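PDB 6U0A: ANGPTL4 C-terminal chain from Homo sapiens, which is the fibrinogen-like domain of a secreted protein that, as a whole, mediates inactivation of lipoprotein lipase and so regulates clearance of blood triglycerides. Local coordinates for residues Q44-G49 and G177-S182; W40-R45 and G69-G74. All coordinates share one frame; numbering follows the deposited sequence.

Contact 1. Residues Q44-G49 and G177-S182; sequences QRRHDG and GQYFRS
Arg46 and Tyr179 run antiparallel past each other, the guanidinium heading for the backbone at Gly177 and the phenol ring for the turn that follows the strand. Both end nitrogens of Arg46 grip a single acceptor: NH1 lies 2.8 Å from Gly177 O, and NH2 lies 3.0 Å from the same Gly177 O. That oxygen lies within a few degrees of the guanidinium plane and takes both N-H groups, neither bond straight. The chain gets there by bending twice beyond CG, at chi2 and chi3, which brings NH2 to 3.8 Å from Tyr179 CB. The ring itself is turned 56° from the guanidinium, and NH2 approaches its edge. In this fibrinogen C-terminal domain the contact joins the end of strand 38-46 to the long loop between strand 173-174 and helix 187-190. The backbone of the turn passes over one face of the Tyr179 ring, Gly49 N 3.6 Å from Tyr179 CG and Asp48 C 3.8 Å from Tyr179 CE1. The space where a CB would sit at Gly49 is taken by the ring, and the positive phi also favours glycine. With CG anti to the backbone N (chi1 -163°), Tyr179 carries its hydroxyl alongside the turn, where it bonds Gln207 O. Replacing Arg46 by an alanine removes both donors and would probably leave the Gly177 carbonyl, in a buried position, without its mates. Arg46 NH1 also bonds Leu175 O, and the guanidinium makes a cation-pi contact with Phe53.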
loop_
_atom_site.group_PDB
_atom_site.type_symbol
_atom_site.label_atom_id
_atom_site.label_comp_id
_atom_site.label_asym_id
_atom_site.label_seq_id
_atom_site.Cartn_x
_atom_site.Cartn_y
_atom_site.Cartn_z
ATOM N N GLN A 44 -4.060 -0.045 4.372
ATOM C CA GLN A 44 -4.297 -1.344 3.758
ATOM C C GLN A 44 -4.176 -2.400 4.842
ATOM O O GLN A 44 -3.283 -2.318 5.691
ATOM C CB GLN A 44 -3.302 -1.632 2.625
ATOM C CG GLN A 44 -3.644 -2.855 1.767
ATOM C CD GLN A 44 -2.820 -4.090 2.128
ATOM O OE1 GLN A 44 -2.381 -4.250 3.264
ATOM N NE2 GLN A 44 -2.605 -4.964 1.149
ATOM N N ARG A 45 -5.069 -3.387 4.802
ATOM C CA ARG A 45 -5.065 -4.465 5.782
ATOM C C ARG A 45 -5.617 -5.727 5.138
ATOM O O ARG A 45 -6.703 -5.701 4.549
ATOM C CB ARG A 45 -5.897 -4.086 7.014
ATOM C CG ARG A 45 -5.724 -5.017 8.210
ATOM C CD ARG A 45 -6.970 -4.999 9.073
ATOM N NE ARG A 45 -6.855 -4.049 10.170
ATOM C CZ ARG A 45 -7.889 -3.426 10.721
ATOM N NH1 ARG A 45 -9.121 -3.646 10.268
ATOM N NH2 ARG A 45 -7.687 -2.577 11.719
ATOM N N ARG A 46 -4.861 -6.815 5.195
ATOM C CA ARG A 46 -5.342 -8.125 4.689
ATOM C C ARG A 46 -4.881 -9.284 5.579
ATOM O O ARG A 46 -3.740 -9.240 6.009
ATOM C CB ARG A 46 -4.772 -8.482 3.318
ATOM C CG ARG A 46 -4.421 -7.320 2.411
ATOM C CD ARG A 46 -5.019 -7.364 1.038
ATOM N NE ARG A 46 -5.715 -8.525 0.531
ATOM C CZ ARG A 46 -5.435 -9.081 -0.629
ATOM N NH1 ARG A 46 -4.443 -8.621 -1.356
ATOM N NH2 ARG A 46 -6.129 -10.104 -1.064
ATOM N N HIS A 47 -5.744 -10.283 5.806
ATOM C CA HIS A 47 -5.359 -11.420 6.683
ATOM C C HIS A 47 -6.091 -12.693 6.233
ATOM O O HIS A 47 -5.493 -13.776 6.386
ATOM C CB HIS A 47 -5.450 -11.008 8.159
ATOM C CG HIS A 47 -6.715 -10.297 8.508
ATOM N ND1 HIS A 47 -6.741 -8.957 8.842
ATOM C CD2 HIS A 47 -7.993 -10.730 8.575
ATOM C CE1 HIS A 47 -7.981 -8.594 9.100
ATOM N NE2 HIS A 47 -8.768 -9.664 8.944
ATOM N N ASP A 48 -7.319 -12.597 5.704
ATOM C CA ASP A 48 -8.081 -13.822 5.480
ATOM C C ASP A 48 -8.626 -13.965 4.071
ATOM O O ASP A 48 -9.266 -14.986 3.806
ATOM C CB ASP A 48 -9.168 -13.956 6.523
ATOM C CG ASP A 48 -10.218 -12.855 6.427
ATOM O OD1 ASP A 48 -10.189 -12.046 5.480
ATOM O OD2 ASP A 48 -11.088 -12.803 7.320
ATOM N N GLY A 49 -8.432 -13.004 3.170
ATOM C CA GLY A 49 -8.950 -13.146 1.824
ATOM C C GLY A 49 -10.451 -13.042 1.708
ATOM O O GLY A 49 -11.018 -13.501 0.715
ATOM N N GLY A 177 -2.534 -8.450 -4.266
ATOM C CA GLY A 177 -2.815 -9.557 -5.149
ATOM C C GLY A 177 -3.898 -10.476 -4.606
ATOM O O GLY A 177 -4.624 -10.170 -3.658
ATOM N N GLN A 178 -3.992 -11.641 -5.236
ATOM C CA GLN A 178 -4.984 -12.641 -4.863
ATOM C C GLN A 178 -4.559 -13.362 -3.592
ATOM O O GLN A 178 -3.404 -13.777 -3.464
ATOM C CB GLN A 178 -5.159 -13.641 -6.008
ATOM C CG GLN A 178 -6.475 -14.390 -6.021
ATOM C CD GLN A 178 -6.716 -15.091 -7.349
ATOM O OE1 GLN A 178 -6.302 -14.607 -8.407
ATOM N NE2 GLN A 178 -7.380 -16.240 -7.300
ATOM N N TYR A 179 -5.493 -13.525 -2.658
ATOM C CA TYR A 179 -5.198 -14.223 -1.415
ATOM C C TYR A 179 -5.208 -15.732 -1.638
ATOM O O TYR A 179 -6.151 -16.276 -2.222
ATOM C CB TYR A 179 -6.205 -13.853 -0.327
ATOM C CG TYR A 179 -5.727 -14.216 1.065
ATOM C CD1 TYR A 179 -5.945 -15.486 1.591
ATOM C CD2 TYR A 179 -5.040 -13.295 1.847
ATOM C CE1 TYR A 179 -5.496 -15.823 2.855
ATOM C CE2 TYR A 179 -4.586 -13.624 3.108
ATOM C CZ TYR A 179 -4.817 -14.885 3.607
ATOM O OH TYR A 179 -4.369 -15.209 4.864
ATOM N N PHE A 180 -4.149 -16.400 -1.169
ATOM C CA PHE A 180 -4.024 -17.875 -1.314
ATOM C C PHE A 180 -3.711 -18.497 0.051
ATOM O O PHE A 180 -3.038 -17.842 0.872
ATOM C CB PHE A 180 -2.960 -18.222 -2.358
ATOM C CG PHE A 180 -3.331 -17.861 -3.774
ATOM C CD1 PHE A 180 -4.562 -18.221 -4.300
ATOM C CD2 PHE A 180 -2.453 -17.155 -4.581
ATOM C CE1 PHE A 180 -4.903 -17.888 -5.601
ATOM C CE2 PHE A 180 -2.795 -16.821 -5.882
ATOM C CZ PHE A 180 -4.020 -17.188 -6.390
ATOM N N ARG A 181 -4.217 -19.697 0.309
ATOM C CA ARG A 181 -3.900 -20.380 1.580
ATOM C C ARG A 181 -2.763 -21.375 1.335
ATOM O O ARG A 181 -1.960 -21.553 2.246
ATOM C CB ARG A 181 -5.112 -21.121 2.150
ATOM C CG ARG A 181 -6.256 -20.236 2.615
ATOM C CD ARG A 181 -7.440 -20.966 3.225
ATOM N NE ARG A 181 -8.568 -20.117 3.608
ATOM C CZ ARG A 181 -9.744 -20.552 4.052
ATOM N NH1 ARG A 181 -9.985 -21.844 4.176
ATOM N NH2 ARG A 181 -10.690 -19.693 4.368
ATOM N N SER A 182 -2.675 -21.951 0.130
ATOM C CA SER A 182 -1.658 -22.998 -0.153
ATOM C C SER A 182 -1.131 -22.862 -1.585
ATOM O O SER A 182 -1.212 -21.753 -2.149
ATOM C CB SER A 182 -2.219 -24.375 0.097
ATOM O OG SER A 182 -1.185 -25.289 0.428
#

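Contact 2. Residues W40-R45 and G69-G74; sequences WTVIQR and GEFWLG
Arg45 meets Phe71 twice: its aliphatic root lies over the ring face and its charged end beyond the ring's edge. CB makes a CH-pi contact there, 4.3 Å from the Phe71 centroid, whereas farther out the relation reverses: Phe71 CE2 stands over the guanidinium face, 3.5 Å from Arg45 NH1, with the two planes 75° apart. This happens on an antiparallel pairing of strands 38-46 and 71-72 in the main sheet of the fibrinogen-like domain. Arg45 and Phe71 form a hydrogen-bonded pair, joined by both their backbone N-H...O bonds; Gln44 and Trp72 are the neighbouring non-hydrogen-bonded pair. On its other side the strand carries a classic beta bulge, Ile43 and Gln44 both facing Met211. Phe71 holds CG between its backbone N and carbonyl carbon (chi1 64°), which swings the ring toward strand 38-46 and sets its CZ 3.5 Å from Val42 CG1. On the opposite face of the sheet Gln44 CG meets the edge of the Trp72 indole, 3.6 Å from CE3, the amide and ring nearly perpendicular; the indole NH bonds Tyr60 O, and the amide is held by Thr209 and Asn176. Beyond the paired residues, Leu73 N gives a nearly straight bond to Ile43 O, and a water over the Trp72 face joins that oxygen to the N of Gly74, the N-cap of helix 75-82. At the other end, the Arg45 guanidinium gives one more bond, from NH1 in the carbonyl plane to a lone pair of Gly69 O, 3.0 Å away.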
loop_
_atom_site.group_PDB
_atom_site.type_symbol
_atom_site.label_atom_id
_atom_site.label_comp_id
_atom_site.label_asym_id
_atom_site.label_seq_id
_atom_site.Cartn_x
_atom_site.Cartn_y
_atom_site.Cartn_z
ATOM N N TRP A 40 -0.470 6.288 13.542
ATOM C CA TRP A 40 -0.355 5.843 12.159
ATOM C C TRP A 40 -1.740 5.588 11.584
ATOM O O TRP A 40 -2.607 5.009 12.251
ATOM C CB TRP A 40 0.473 4.565 12.051
ATOM C CG TRP A 40 1.884 4.717 12.506
ATOM C CD1 TRP A 40 2.326 4.774 13.798
ATOM C CD2 TRP A 40 3.050 4.819 11.678
ATOM N NE1 TRP A 40 3.691 4.907 13.826
ATOM C CE2 TRP A 40 4.163 4.939 12.539
ATOM C CE3 TRP A 40 3.263 4.822 10.294
ATOM C CZ2 TRP A 40 5.470 5.058 12.061
ATOM C CZ3 TRP A 40 4.559 4.939 9.823
ATOM C CH2 TRP A 40 5.647 5.057 10.704
ATOM N N THR A 41 -1.940 6.014 10.341
ATOM C CA THR A 41 -3.172 5.736 9.619
ATOM C C THR A 41 -2.991 4.449 8.825
ATOM O O THR A 41 -2.096 4.361 7.978
ATOM C CB THR A 41 -3.526 6.894 8.688
ATOM O OG1 THR A 41 -3.534 8.121 9.432
ATOM C CG2 THR A 41 -4.895 6.672 8.067
ATOM N N VAL A 42 -3.834 3.458 9.095
ATOM C CA VAL A 42 -3.804 2.211 8.338
ATOM C C VAL A 42 -4.460 2.461 6.985
ATOM O O VAL A 42 -5.614 2.898 6.916
ATOM C CB VAL A 42 -4.512 1.081 9.099
ATOM C CG1 VAL A 42 -4.413 -0.227 8.332
ATOM C CG2 VAL A 42 -3.942 0.930 10.507
ATOM N N ILE A 43 -3.724 2.200 5.906
ATOM C CA ILE A 43 -4.254 2.395 4.559
ATOM C C ILE A 43 -4.533 1.082 3.843
ATOM O O ILE A 43 -5.200 1.096 2.793
ATOM C CB ILE A 43 -3.323 3.285 3.704
ATOM C CG1 ILE A 43 -2.086 2.506 3.253
ATOM C CG2 ILE A 43 -2.887 4.532 4.485
ATOM C CD1 ILE A 43 -1.131 3.333 2.382
ATOM N N GLN A 44 -4.060 -0.045 4.372
ATOM C CA GLN A 44 -4.297 -1.344 3.758
ATOM C C GLN A 44 -4.176 -2.400 4.842
ATOM O O GLN A 44 -3.283 -2.318 5.691
ATOM C CB GLN A 44 -3.302 -1.632 2.625
ATOM C CG GLN A 44 -3.644 -2.855 1.767
ATOM C CD GLN A 44 -2.820 -4.090 2.128
ATOM O OE1 GLN A 44 -2.381 -4.250 3.264
ATOM N NE2 GLN A 44 -2.605 -4.964 1.149
ATOM N N ARG A 45 -5.069 -3.387 4.802
ATOM C CA ARG A 45 -5.065 -4.465 5.782
ATOM C C ARG A 45 -5.617 -5.727 5.138
ATOM O O ARG A 45 -6.703 -5.701 4.549
ATOM C CB ARG A 45 -5.897 -4.086 7.014
ATOM C CG ARG A 45 -5.724 -5.017 8.210
ATOM C CD ARG A 45 -6.970 -4.999 9.073
ATOM N NE ARG A 45 -6.855 -4.049 10.170
ATOM C CZ ARG A 45 -7.889 -3.426 10.721
ATOM N NH1 ARG A 45 -9.121 -3.646 10.268
ATOM N NH2 ARG A 45 -7.687 -2.577 11.719
ATOM N N GLY A 69 -12.411 -5.184 8.942
ATOM C CA GLY A 69 -11.748 -6.361 8.413
ATOM C C GLY A 69 -10.662 -5.996 7.419
ATOM O O GLY A 69 -9.831 -5.126 7.698
ATOM N N GLU A 70 -10.659 -6.650 6.259
ATOM C CA GLU A 70 -9.723 -6.325 5.189
ATOM C C GLU A 70 -10.206 -5.094 4.435
ATOM O O GLU A 70 -11.407 -4.954 4.177
ATOM C CB GLU A 70 -9.597 -7.501 4.219
ATOM C CG GLU A 70 -9.037 -8.779 4.830
ATOM C CD GLU A 70 -8.730 -9.827 3.778
ATOM O OE1 GLU A 70 -9.496 -9.931 2.799
ATOM O OE2 GLU A 70 -7.716 -10.536 3.914
ATOM N N PHE A 71 -9.277 -4.204 4.068
ATOM C CA PHE A 71 -9.690 -3.013 3.329
ATOM C C PHE A 71 -8.515 -2.360 2.610
ATOM O O PHE A 71 -7.342 -2.633 2.882
ATOM C CB PHE A 71 -10.368 -1.990 4.251
ATOM C CG PHE A 71 -9.458 -1.418 5.318
ATOM C CD1 PHE A 71 -8.595 -0.365 5.027
ATOM C CD2 PHE A 71 -9.489 -1.915 6.612
ATOM C CE1 PHE A 71 -7.763 0.164 6.005
ATOM C CE2 PHE A 71 -8.666 -1.384 7.603
ATOM C CZ PHE A 71 -7.803 -0.347 7.299
ATOM N N TRP A 72 -8.877 -1.470 1.687
ATOM C CA TRP A 72 -7.996 -0.497 1.053
ATOM C C TRP A 72 -8.598 0.870 1.337
ATOM O O TRP A 72 -9.752 1.116 0.983
ATOM C CB TRP A 72 -7.908 -0.746 -0.456
ATOM C CG TRP A 72 -7.095 0.255 -1.222
ATOM C CD1 TRP A 72 -7.565 1.243 -2.044
ATOM C CD2 TRP A 72 -5.664 0.342 -1.268
ATOM N NE1 TRP A 72 -6.515 1.948 -2.583
ATOM C CE2 TRP A 72 -5.338 1.416 -2.123
ATOM C CE3 TRP A 72 -4.630 -0.376 -0.657
ATOM C CZ2 TRP A 72 -4.017 1.785 -2.390
ATOM C CZ3 TRP A 72 -3.316 -0.006 -0.920
ATOM C CH2 TRP A 72 -3.022 1.063 -1.779
ATOM N N LEU A 73 -7.840 1.742 2.007
ATOM C CA LEU A 73 -8.411 3.019 2.435
ATOM C C LEU A 73 -8.830 3.871 1.243
ATOM O O LEU A 73 -9.909 4.478 1.256
ATOM C CB LEU A 73 -7.420 3.789 3.314
ATOM C CG LEU A 73 -7.872 5.207 3.684
ATOM C CD1 LEU A 73 -9.213 5.165 4.436
ATOM C CD2 LEU A 73 -6.817 5.944 4.505
ATOM N N GLY A 74 -7.998 3.934 0.208
ATOM C CA GLY A 74 -8.360 4.746 -0.957
ATOM C C GLY A 74 -7.280 5.795 -1.199
ATOM O O GLY A 74 -6.888 6.534 -0.301
HETATM O O HOH W 1 -5.120 2.971 0.619
#

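Contacts 1 and 2 both start from strand 38-46 and share Gln44 and Arg45, their centres lying about 13 Å apart. Along the chain, 40-45 runs straight into 44-49; segment 69-74 returns some two dozen residues later to pair within the same sheet, and 177-182 arrives only after a further hundred. Contact 2 is buried near the middle of the domain, contact 1 nearer its surface. Glu70 ties them together: its OE2 lies 2.7 Å from His47 N and also takes the N-H groups of Asp48 and Gly49. Strand 38-46 thus pairs with strand 71-72 in the sheet and, where it ends, meets the loop before helix 187-190, so parts far apart in sequence meet on one strand.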